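Local coordinates for signal transduction protein TRAP (Staphylococcus aureus, PDB 4AE5) that probably acts in signal transduction as a regulator of staphylococcal virulence, its phosphorylated form leading to activation of the agr system, RNAIII synthesis and toxin expression, at residues 54-59 against 105-110; 70-75 against 113-118; 3-8 against 39-44. All blocks are in the same frame, centred on the assembly; numbering follows the deposited sequence.

Interaction 1 (54-59 against 105-110)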
loop_
_atom_site.group_PDB
_atom_site.type_symbol
_atom_site.label_atom_id
_atom_site.label_comp_id
_atom_site.label_asym_id
_atom_site.label_seq_id
_atom_site.Cartn_x
_atom_site.Cartn_y
_atom_site.Cartn_z
ATOM N N GLU A 54 -0.804 -9.620 -5.315
ATOM C CA GLU A 54 -1.797 -10.396 -4.590
ATOM C C GLU A 54 -1.955 -9.822 -3.189
ATOM O O GLU A 54 -0.949 -9.431 -2.572
ATOM C CB GLU A 54 -1.331 -11.821 -4.427
ATOM C CG GLU A 54 -1.447 -12.709 -5.638
ATOM C CD GLU A 54 -1.289 -14.174 -5.236
ATOM O OE1 GLU A 54 -2.072 -14.641 -4.368
ATOM O OE2 GLU A 54 -0.360 -14.835 -5.740
ATOM N N VAL A 55 -3.202 -9.753 -2.710
ATOM C CA VAL A 55 -3.501 -9.329 -1.329
ATOM C C VAL A 55 -3.289 -10.514 -0.352
ATOM O O VAL A 55 -4.066 -11.522 -0.358
ATOM C CB VAL A 55 -4.927 -8.800 -1.211
ATOM C CG1 VAL A 55 -5.182 -8.411 0.252
ATOM C CG2 VAL A 55 -5.088 -7.596 -2.129
ATOM N N ILE A 56 -2.210 -10.439 0.426
ATOM C CA ILE A 56 -1.807 -11.520 1.379
ATOM C C ILE A 56 -2.584 -11.389 2.694
ATOM O O ILE A 56 -3.055 -12.403 3.292
ATOM C CB ILE A 56 -0.288 -11.413 1.710
ATOM C CG1 ILE A 56 0.567 -11.470 0.441
ATOM C CG2 ILE A 56 0.175 -12.515 2.667
ATOM C CD1 ILE A 56 0.055 -12.603 -0.459
ATOM N N LYS A 57 -2.696 -10.131 3.169
ATOM C CA LYS A 57 -3.470 -9.829 4.362
ATOM C C LYS A 57 -4.070 -8.433 4.239
ATOM O O LYS A 57 -3.447 -7.552 3.630
ATOM C CB LYS A 57 -2.582 -9.884 5.630
ATOM C CG LYS A 57 -3.463 -9.814 6.890
ATOM C CD LYS A 57 -2.788 -9.556 8.210
ATOM C CE LYS A 57 -1.679 -10.527 8.517
ATOM N NZ LYS A 57 -1.529 -10.432 10.007
ATOM N N GLU A 58 -5.241 -8.245 4.869
ATOM C CA GLU A 58 -5.971 -6.983 4.851
ATOM C C GLU A 58 -6.749 -6.768 6.176
ATOM O O GLU A 58 -7.189 -7.749 6.858
ATOM C CB GLU A 58 -6.944 -6.961 3.661
ATOM C CG GLU A 58 -7.905 -8.164 3.635
ATOM C CD GLU A 58 -8.848 -8.124 2.425
ATOM O OE1 GLU A 58 -9.704 -7.215 2.349
ATOM O OE2 GLU A 58 -8.735 -8.990 1.524
ATOM N N ILE A 59 -6.883 -5.493 6.541
ATOM C CA ILE A 59 -7.762 -5.048 7.603
ATOM C C ILE A 59 -8.417 -3.772 7.069
ATOM O O ILE A 59 -7.718 -2.872 6.551
ATOM C CB ILE A 59 -6.933 -4.692 8.873
ATOM C CG1 ILE A 59 -6.117 -5.893 9.376
ATOM C CG2 ILE A 59 -7.766 -3.916 9.880
ATOM C CD1 ILE A 59 -4.999 -5.526 10.331
ATOM N N LEU A 105 -1.004 -6.011 3.181
ATOM C CA LEU A 105 0.239 -6.657 2.832
ATOM C C LEU A 105 0.170 -7.266 1.414
ATOM O O LEU A 105 -0.760 -8.063 1.102
ATOM C CB LEU A 105 0.638 -7.708 3.873
ATOM C CG LEU A 105 1.864 -8.543 3.576
ATOM C CD1 LEU A 105 3.102 -7.624 3.694
ATOM C CD2 LEU A 105 1.954 -9.731 4.589
ATOM N N LEU A 106 1.098 -6.874 0.549
ATOM C CA LEU A 106 0.945 -7.082 -0.928
ATOM C C LEU A 106 2.139 -7.822 -1.493
ATOM O O LEU A 106 3.304 -7.367 -1.336
ATOM C CB LEU A 106 0.811 -5.748 -1.664
ATOM C CG LEU A 106 -0.360 -4.889 -1.137
ATOM C CD1 LEU A 106 -0.358 -3.491 -1.795
ATOM C CD2 LEU A 106 -1.704 -5.601 -1.415
ATOM N N ARG A 107 1.865 -8.991 -2.089
ATOM C CA ARG A 107 2.907 -9.825 -2.728
ATOM C C ARG A 107 2.985 -9.515 -4.234
ATOM O O ARG A 107 1.998 -9.685 -4.969
ATOM C CB ARG A 107 2.598 -11.328 -2.575
ATOM C CG ARG A 107 3.628 -12.189 -3.331
ATOM C CD ARG A 107 3.090 -13.578 -3.634
ATOM N NE ARG A 107 2.955 -14.347 -2.405
ATOM C CZ ARG A 107 1.876 -15.049 -2.064
ATOM N NH1 ARG A 107 0.816 -15.110 -2.882
ATOM N NH2 ARG A 107 1.866 -15.740 -0.933
ATOM N N PRO A 108 4.157 -9.127 -4.725
ATOM C CA PRO A 108 4.170 -8.700 -6.131
ATOM C C PRO A 108 3.985 -9.842 -7.110
ATOM O O PRO A 108 4.479 -10.967 -6.862
ATOM C CB PRO A 108 5.561 -8.069 -6.314
ATOM C CG PRO A 108 6.423 -8.677 -5.232
ATOM C CD PRO A 108 5.504 -9.151 -4.109
ATOM N N ALA A 109 3.285 -9.574 -8.213
ATOM C CA ALA A 109 3.168 -10.551 -9.336
ATOM C C ALA A 109 4.532 -10.705 -10.054
ATOM O O ALA A 109 4.953 -11.814 -10.450
ATOM C CB ALA A 109 2.080 -10.070 -10.305
ATOM N N LYS A 110 5.256 -9.606 -10.208
ATOM C CA LYS A 110 6.595 -9.685 -10.787
ATOM C C LYS A 110 7.698 -9.146 -9.893
ATOM O O LYS A 110 7.587 -8.049 -9.297
ATOM C CB LYS A 110 6.625 -9.020 -12.178
#

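Interaction 2 (70-75 against 113-118). With FMT (formic acid), chain E.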
loop_
_atom_site.group_PDB
_atom_site.type_symbol
_atom_site.label_atom_id
_atom_site.label_comp_id
_atom_site.label_asym_id
_atom_site.label_seq_id
_atom_site.Cartn_x
_atom_site.Cartn_y
_atom_site.Cartn_z
ATOM N N ALA A 70 2.450 4.056 1.296
ATOM C CA ALA A 70 2.914 2.897 0.571
ATOM C C ALA A 70 4.391 2.666 0.913
ATOM O O ALA A 70 5.258 3.544 0.680
ATOM C CB ALA A 70 2.751 3.070 -0.931
ATOM N N ILE A 71 4.671 1.511 1.488
ATOM C CA ILE A 71 6.079 1.166 1.829
ATOM C C ILE A 71 6.560 0.151 0.839
ATOM O O ILE A 71 5.941 -0.883 0.687
ATOM C CB ILE A 71 6.228 0.569 3.251
ATOM C CG1 ILE A 71 5.560 1.521 4.234
ATOM C CG2 ILE A 71 7.729 0.294 3.585
ATOM C CD1 ILE A 71 5.397 0.930 5.642
ATOM N N PHE A 72 7.674 0.436 0.181
ATOM C CA PHE A 72 8.239 -0.533 -0.760
ATOM C C PHE A 72 9.378 -1.214 -0.074
ATOM O O PHE A 72 10.252 -0.519 0.488
ATOM C CB PHE A 72 8.744 0.188 -2.034
ATOM C CG PHE A 72 7.621 0.711 -2.874
ATOM C CD1 PHE A 72 6.971 1.868 -2.487
ATOM C CD2 PHE A 72 7.218 0.061 -4.034
ATOM C CE1 PHE A 72 5.938 2.409 -3.249
ATOM C CE2 PHE A 72 6.157 0.602 -4.816
ATOM C CZ PHE A 72 5.516 1.751 -4.393
ATOM N N ILE A 73 9.361 -2.536 -0.064
ATOM C CA ILE A 73 10.266 -3.366 0.690
ATOM C C ILE A 73 10.999 -4.298 -0.275
ATOM O O ILE A 73 10.473 -5.273 -0.678
ATOM C CB ILE A 73 9.489 -4.227 1.712
ATOM C CG1 ILE A 73 8.646 -3.367 2.614
ATOM C CG2 ILE A 73 10.414 -5.048 2.537
ATOM C CD1 ILE A 73 7.409 -4.006 3.104
ATOM N N PRO A 74 12.212 -3.945 -0.622
ATOM C CA PRO A 74 12.988 -4.724 -1.584
ATOM C C PRO A 74 13.459 -6.019 -0.991
ATOM O O PRO A 74 13.841 -6.055 0.124
ATOM C CB PRO A 74 14.186 -3.825 -1.867
ATOM C CG PRO A 74 14.241 -2.914 -0.718
ATOM C CD PRO A 74 12.859 -2.680 -0.310
ATOM N N SER A 75 13.426 -7.083 -1.739
ATOM C CA SER A 75 13.983 -8.323 -1.282
ATOM C C SER A 75 14.463 -9.135 -2.509
ATOM O O SER A 75 14.498 -8.622 -3.576
ATOM C CB SER A 75 12.892 -9.175 -0.698
ATOM O OG SER A 75 13.391 -10.112 0.139
ATOM N N THR A 113 9.834 -7.022 -4.909
ATOM C CA THR A 113 9.659 -5.864 -3.983
ATOM C C THR A 113 8.267 -5.977 -3.406
ATOM O O THR A 113 7.265 -5.920 -4.135
ATOM C CB THR A 113 9.930 -4.509 -4.682
ATOM O OG1 THR A 113 11.270 -4.526 -5.171
ATOM C CG2 THR A 113 9.901 -3.314 -3.695
ATOM N N TYR A 114 8.200 -6.203 -2.112
ATOM C CA TYR A 114 6.891 -6.281 -1.419
ATOM C C TYR A 114 6.363 -4.879 -1.174
ATOM O O TYR A 114 7.144 -3.882 -1.300
ATOM C CB TYR A 114 7.001 -7.165 -0.157
ATOM C CG TYR A 114 6.836 -8.694 -0.397
ATOM C CD1 TYR A 114 7.876 -9.455 -0.930
ATOM C CD2 TYR A 114 5.680 -9.368 -0.004
ATOM C CE1 TYR A 114 7.747 -10.819 -1.155
ATOM C CE2 TYR A 114 5.530 -10.763 -0.209
ATOM C CZ TYR A 114 6.566 -11.481 -0.780
ATOM O OH TYR A 114 6.452 -12.862 -0.986
ATOM N N LYS A 115 5.033 -4.777 -0.955
ATOM C CA LYS A 115 4.432 -3.477 -0.672
ATOM C C LYS A 115 3.502 -3.593 0.515
ATOM O O LYS A 115 2.810 -4.629 0.720
ATOM C CB LYS A 115 3.799 -2.841 -1.929
ATOM C CG LYS A 115 3.351 -1.370 -1.729
ATOM C CD LYS A 115 3.221 -0.624 -3.070
ATOM C CE LYS A 115 2.035 -1.110 -3.848
ATOM N NZ LYS A 115 1.864 -0.273 -5.090
ATOM N N ILE A 116 3.475 -2.527 1.314
ATOM C CA ILE A 116 2.503 -2.415 2.407
ATOM C C ILE A 116 1.747 -1.075 2.159
ATOM O O ILE A 116 2.406 -0.067 1.874
ATOM C CB ILE A 116 3.149 -2.388 3.799
ATOM C CG1 ILE A 116 3.577 -3.838 4.162
ATOM C CG2 ILE A 116 2.130 -1.804 4.860
ATOM C CD1 ILE A 116 4.570 -3.839 5.332
ATOM N N TYR A 117 0.415 -1.091 2.248
ATOM C CA TYR A 117 -0.351 0.151 2.454
ATOM C C TYR A 117 -0.775 0.266 3.912
ATOM O O TYR A 117 -1.439 -0.648 4.414
ATOM C CB TYR A 117 -1.636 0.235 1.579
ATOM C CG TYR A 117 -1.488 0.498 0.046
ATOM C CD1 TYR A 117 -0.256 0.899 -0.526
ATOM C CD2 TYR A 117 -2.571 0.374 -0.824
ATOM C CE1 TYR A 117 -0.133 1.133 -1.909
ATOM C CE2 TYR A 117 -2.438 0.645 -2.227
ATOM C CZ TYR A 117 -1.224 1.021 -2.741
ATOM O OH TYR A 117 -1.044 1.273 -4.103
ATOM N N PHE A 118 -0.504 1.431 4.544
ATOM C CA PHE A 118 -1.080 1.830 5.804
ATOM C C PHE A 118 -1.999 2.996 5.508
ATOM O O PHE A 118 -1.593 4.014 4.898
ATOM C CB PHE A 118 -0.028 2.207 6.860
ATOM C CG PHE A 118 0.573 1.032 7.596
ATOM C CD1 PHE A 118 -0.212 0.203 8.450
ATOM C CD2 PHE A 118 1.948 0.722 7.433
ATOM C CE1 PHE A 118 0.399 -0.844 9.186
ATOM C CE2 PHE A 118 2.544 -0.316 8.170
ATOM C CZ PHE A 118 1.720 -1.149 8.982
HETATM C C FMT E . 1.974 3.556 -4.299
HETATM O O1 FMT E . 1.551 2.383 -4.432
HETATM O O2 FMT E . 3.032 3.938 -5.048
HETATM O O HOH W 1 13.300 -6.479 -4.247
#

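Interaction 3 (3-8 against 39-44). With FMT (formic acid), chain E.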
loop_
_atom_site.group_PDB
_atom_site.type_symbol
_atom_site.label_atom_id
_atom_site.label_comp_id
_atom_site.label_asym_id
_atom_site.label_seq_id
_atom_site.Cartn_x
_atom_site.Cartn_y
_atom_site.Cartn_z
ATOM N N LYS A 3 -6.587 -9.214 -5.941
ATOM C CA LYS A 3 -5.361 -8.497 -6.336
ATOM C C LYS A 3 -5.523 -6.993 -6.265
ATOM O O LYS A 3 -6.646 -6.455 -6.386
ATOM C CB LYS A 3 -4.969 -8.853 -7.793
ATOM C CG LYS A 3 -4.596 -10.341 -7.989
ATOM C CD LYS A 3 -4.287 -10.685 -9.440
ATOM C CE LYS A 3 -3.437 -11.938 -9.533
ATOM N NZ LYS A 3 -4.222 -13.191 -9.554
ATOM N N LEU A 4 -4.398 -6.310 -6.123
ATOM C CA LEU A 4 -4.424 -4.865 -6.182
ATOM C C LEU A 4 -3.610 -4.392 -7.372
ATOM O O LEU A 4 -2.455 -4.832 -7.549
ATOM C CB LEU A 4 -3.908 -4.268 -4.870
ATOM C CG LEU A 4 -4.140 -2.775 -4.642
ATOM C CD1 LEU A 4 -4.351 -2.529 -3.143
ATOM C CD2 LEU A 4 -2.951 -1.996 -5.190
ATOM N N TYR A 5 -4.215 -3.460 -8.139
ATOM C CA TYR A 5 -3.625 -2.890 -9.344
ATOM C C TYR A 5 -3.345 -1.401 -9.091
ATOM O O TYR A 5 -4.275 -0.690 -8.710
ATOM C CB TYR A 5 -4.644 -3.040 -10.453
ATOM C CG TYR A 5 -5.031 -4.503 -10.715
ATOM C CD1 TYR A 5 -6.054 -5.123 -9.983
ATOM C CD2 TYR A 5 -4.362 -5.260 -11.678
ATOM C CE1 TYR A 5 -6.411 -6.442 -10.219
ATOM C CE2 TYR A 5 -4.726 -6.596 -11.945
ATOM C CZ TYR A 5 -5.753 -7.164 -11.226
ATOM O OH TYR A 5 -6.085 -8.477 -11.425
ATOM N N THR A 6 -2.104 -0.938 -9.327
ATOM C CA THR A 6 -1.723 0.473 -9.081
ATOM C C THR A 6 -1.206 1.031 -10.413
ATOM O O THR A 6 -0.425 0.346 -11.085
ATOM C CB THR A 6 -0.656 0.597 -7.995
ATOM O OG1 THR A 6 -1.130 -0.082 -6.811
ATOM C CG2 THR A 6 -0.425 2.096 -7.657
ATOM N N SER A 7 -1.691 2.213 -10.796
ATOM C CA SER A 7 -1.204 2.962 -11.968
ATOM C C SER A 7 -0.774 4.375 -11.553
ATOM O O SER A 7 -1.293 4.916 -10.592
ATOM C CB SER A 7 -2.296 3.071 -13.058
ATOM O OG SER A 7 -2.521 1.832 -13.724
ATOM N N TYR A 8 0.168 4.938 -12.304
ATOM C CA TYR A 8 0.771 6.246 -12.069
ATOM C C TYR A 8 0.588 7.088 -13.334
ATOM O O TYR A 8 0.577 6.554 -14.453
ATOM C CB TYR A 8 2.284 6.071 -11.794
ATOM C CG TYR A 8 2.534 5.122 -10.646
ATOM C CD1 TYR A 8 2.372 5.542 -9.339
ATOM C CD2 TYR A 8 2.857 3.778 -10.876
ATOM C CE1 TYR A 8 2.588 4.696 -8.276
ATOM C CE2 TYR A 8 3.062 2.910 -9.798
ATOM C CZ TYR A 8 2.931 3.368 -8.501
ATOM O OH TYR A 8 3.109 2.515 -7.402
ATOM N N GLU A 39 -7.222 -0.093 -7.613
ATOM C CA GLU A 39 -8.448 -0.800 -7.336
ATOM C C GLU A 39 -8.057 -2.145 -6.842
ATOM O O GLU A 39 -7.040 -2.667 -7.228
ATOM C CB GLU A 39 -9.393 -0.932 -8.575
ATOM C CG GLU A 39 -8.768 -1.596 -9.783
ATOM C CD GLU A 39 -9.773 -1.804 -10.925
ATOM O OE1 GLU A 39 -10.989 -1.777 -10.708
ATOM O OE2 GLU A 39 -9.353 -1.944 -12.049
ATOM N N GLU A 40 -8.901 -2.722 -6.014
ATOM C CA GLU A 40 -8.674 -4.045 -5.473
ATOM C C GLU A 40 -9.853 -4.920 -5.900
ATOM O O GLU A 40 -11.019 -4.613 -5.569
ATOM C CB GLU A 40 -8.696 -3.894 -3.955
ATOM C CG GLU A 40 -8.535 -5.168 -3.145
ATOM C CD GLU A 40 -8.261 -4.765 -1.682
ATOM O OE1 GLU A 40 -9.177 -4.360 -0.914
ATOM O OE2 GLU A 40 -7.107 -4.749 -1.351
ATOM N N THR A 41 -9.587 -6.062 -6.523
ATOM C CA THR A 41 -10.703 -6.871 -7.014
ATOM C C THR A 41 -10.211 -8.273 -7.306
ATOM O O THR A 41 -9.029 -8.450 -7.660
ATOM C CB THR A 41 -11.303 -6.258 -8.327
ATOM O OG1 THR A 41 -12.366 -7.064 -8.835
ATOM C CG2 THR A 41 -10.260 -6.130 -9.406
ATOM N N ASP A 42 -11.106 -9.270 -7.195
ATOM C CA ASP A 42 -10.758 -10.542 -7.764
ATOM C C ASP A 42 -11.166 -10.678 -9.241
ATOM O O ASP A 42 -11.051 -11.766 -9.782
ATOM C CB ASP A 42 -11.334 -11.711 -6.923
ATOM C CG ASP A 42 -12.821 -11.702 -6.896
ATOM O OD1 ASP A 42 -13.453 -10.813 -7.540
ATOM O OD2 ASP A 42 -13.380 -12.592 -6.242
ATOM N N GLY A 43 -11.678 -9.619 -9.887
ATOM C CA GLY A 43 -12.012 -9.717 -11.326
ATOM C C GLY A 43 -11.004 -9.049 -12.259
ATOM O O GLY A 43 -9.809 -8.993 -11.960
ATOM N N GLU A 44 -11.489 -8.527 -13.391
ATOM C CA GLU A 44 -10.659 -7.752 -14.343
ATOM C C GLU A 44 -10.424 -6.333 -13.839
ATOM O O GLU A 44 -11.320 -5.738 -13.270
ATOM C CB GLU A 44 -11.297 -7.672 -15.747
ATOM C CG GLU A 44 -11.665 -9.009 -16.360
ATOM C CD GLU A 44 -10.517 -10.014 -16.399
ATOM O OE1 GLU A 44 -9.354 -9.657 -16.684
ATOM O OE2 GLU A 44 -10.789 -11.196 -16.145
HETATM C C FMT E . 1.974 3.556 -4.299
HETATM O O1 FMT E . 1.551 2.383 -4.432
HETATM O O2 FMT E . 3.032 3.938 -5.048
#

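Interaction 1 (54-59 against 105-110)
Arg-107 and Glu-54 run side by side from a hydrogen-bonded antiparallel pair and point the same way, so opposite charges meet at the tips of two long chains. Glu-54 OE2 forms a salt bridge with Arg-107 NH1 at 3.1 Å, near the guanidinium plane, although carboxylate and guanidinium are turned 71° apart, so no coplanar two-bond fork forms. Over one guanidinium face lies Ile-56, crossing Arg-107 at about a right angle: its CD1 sits above the centre, 3.4 Å from Arg-107 CZ. A flat cation accepts aliphatic carbon on its face while its N-H groups are used at the rim, and the bent ethyl branch of Ile-56, with chi2 at -45°, delivers the methyl there. The other branch, Ile-56 CG2, meets Leu-105 CD2 obliquely at 3.8 Å.

Ile-56 can do this because Ile-56 and Lys-57 both stand opposite Leu-105, a classic beta bulge. Ile-56 N donates to Leu-105 O (2.9 Å), and Leu-105 N donates to Lys-57 O (2.9 Å). The extra residue, with psi at -43°, shifts the register by one, so Ile-56 and Lys-57 do not alternate and both lie on the face of Glu-54 and Arg-107. On the opposite face, Val-55 CG2 touches Leu-106 CD2 at 4.0 Å, two branched apolar chains lying alongside each other.

Helix 80-88 covers the bulged face: Leu-87 and Ile-88 pack on Leu-105, Glu-84 takes Arg-107 NH2 in a second salt bridge, and the carbonyl of Ile-88 accepts from Lys-57 NZ. Strand 114-120 continues the antiparallel barrel on the other edge of strand 100-108.

Interaction 2 (70-75 against 113-118)
Two neighbouring antiparallel strands of the closed beta barrel, 67-73 and 114-120, meet here in regular register within the ABM region. The tight part is the face carrying Ile-71, Ile-73, Ile-116 and Phe-118. Ile-73 and Ile-116 cross obliquely until their CD1 methyls lie 3.6 Å apart, while Ile-71 CD1 reaches the edge of the Phe-118 ring, 3.9 Å from CD2. Beta-branched isoleucines suit extended backbone, and each holds CG1 anti to its carbonyl carbon, laying the ethyl arms over the face of the sheet. Phe-139 packs edge-to-face on Phe-118, and Leu-83 of helix 80-88 covers Ile-73.

On the other face an aromatic and polar pocket holds a formic acid, probably from the crystallisation liquor. Phe-72 and Lys-115 point the same way, and the lysine's CD lies over the ring, 3.9 Å from its centroid and offset toward the rim, a CH-pi contact. A bend at chi3 (71°) then turns the amine toward the formic acid. Lys-115 NZ and Tyr-117 OH both donate to its O1, each at 2.8 Å. Those two donors, helped by Tyr-8 and Arg-160, would stabilise a negatively charged formate. Ala-70 suits the floor of the site: its single methyl, CB, lies at the edge of the Tyr-117 ring and against the formic acid carbon (3.5 Å from CB to C).

The contact is looser toward Pro-74, Ser-75 and Thr-113, which are partly exposed. Both bonds of the Ile-73/Tyr-114 pair approach from above the carbonyl plane, and that from Tyr-114 N to Ile-73 O is bent as well, with 141° at the hydrogen. Past it, water 1 bridges the two segments, donating to Ser-75 O at 2.5 Å and hydrogen-bonding with Thr-113 OG1 at 3.0 Å.

Interaction 3 (3-8 against 39-44)
The ring of Tyr-5 presents its edge to the neighbouring strand: Glu-39 O lies near the ring plane, 3.8 Å from Tyr-5 CD1, and Thr-41 CG2 approaches CE1 obliquely at 3.9 Å. The Tyr-8 ring also uses its edge, with the formic acid O2 near its plane and accepting a 2.8 Å hydrogen bond from Tyr-8 OH. Both belong to the N-terminal strand 3-9 of the beta barrel, which pairs here, antiparallel, with strand 35-41.

Tyr-5 and Tyr-8 have similar first torsions, CG anti to the carbonyl carbon, yet their odd spacing sends the rings to opposite faces of the sheet. Tyr-5 joins Lys-3, Glu-39 and Thr-41 in a buried site, where the ring spans from the Glu-39 carbonyl to the Thr-41 methyl and Ile-52 and Pro-50 pack on it. Tyr-8 and Thr-6 lie on the face of Leu-4 and Glu-40, where Thr-6 OG1 is hydrogen-bonded to Tyr-117.

Backbone bonds hold the pair, but unevenly. Tyr-5 N points almost straight along the C=O axis of Glu-39 (N-H...O 174°), whereas Lys-3 N reaches Thr-41 O at 3.1 Å from well above the carbonyl plane, as the strand gives way to a turn. Leu-4 and Glu-40 cross obliquely, and Glu-40, extended with CG anti to the backbone N, carries its carboxylate past the leucine to a salt bridge with Arg-104. The buried Glu-39 carboxylate is satisfied by His-24, Thr-45 and the backbone N of Val-46.

Thr-41 ends the strand in an ST turn. With chi1 at 178° its OG1 is anti to the backbone N and its methyl takes the crowded position toward Tyr-5, while OG1 accepts from Gly-43 N at 2.8 Å.

All three contacts belong to one eight-stranded antiparallel barrel. Interaction 3 closes first along the chain; interactions 1 and 2 follow and cross, their segments alternating. Centres of interactions 1 and 2 lie about 10 Å apart, those of 1 and 3 about 11 Å, and those of 2 and 3 about 16 Å. Strands 100-108 and 114-120 are neighbours, joining interactions 1 and 2, while strand 51-59 pairs with strand 3-9 to close the barrel, so interaction 1 lies between the other two. Interactions 2 and 3 also meet across the barrel interior, where Tyr-117 and Thr-6 probably hydrogen-bond, and where Tyr-8 of interaction 3 joins Lys-115 and Tyr-117 of interaction 2 round the formic acid, uniting N-terminal strands with the ABM region.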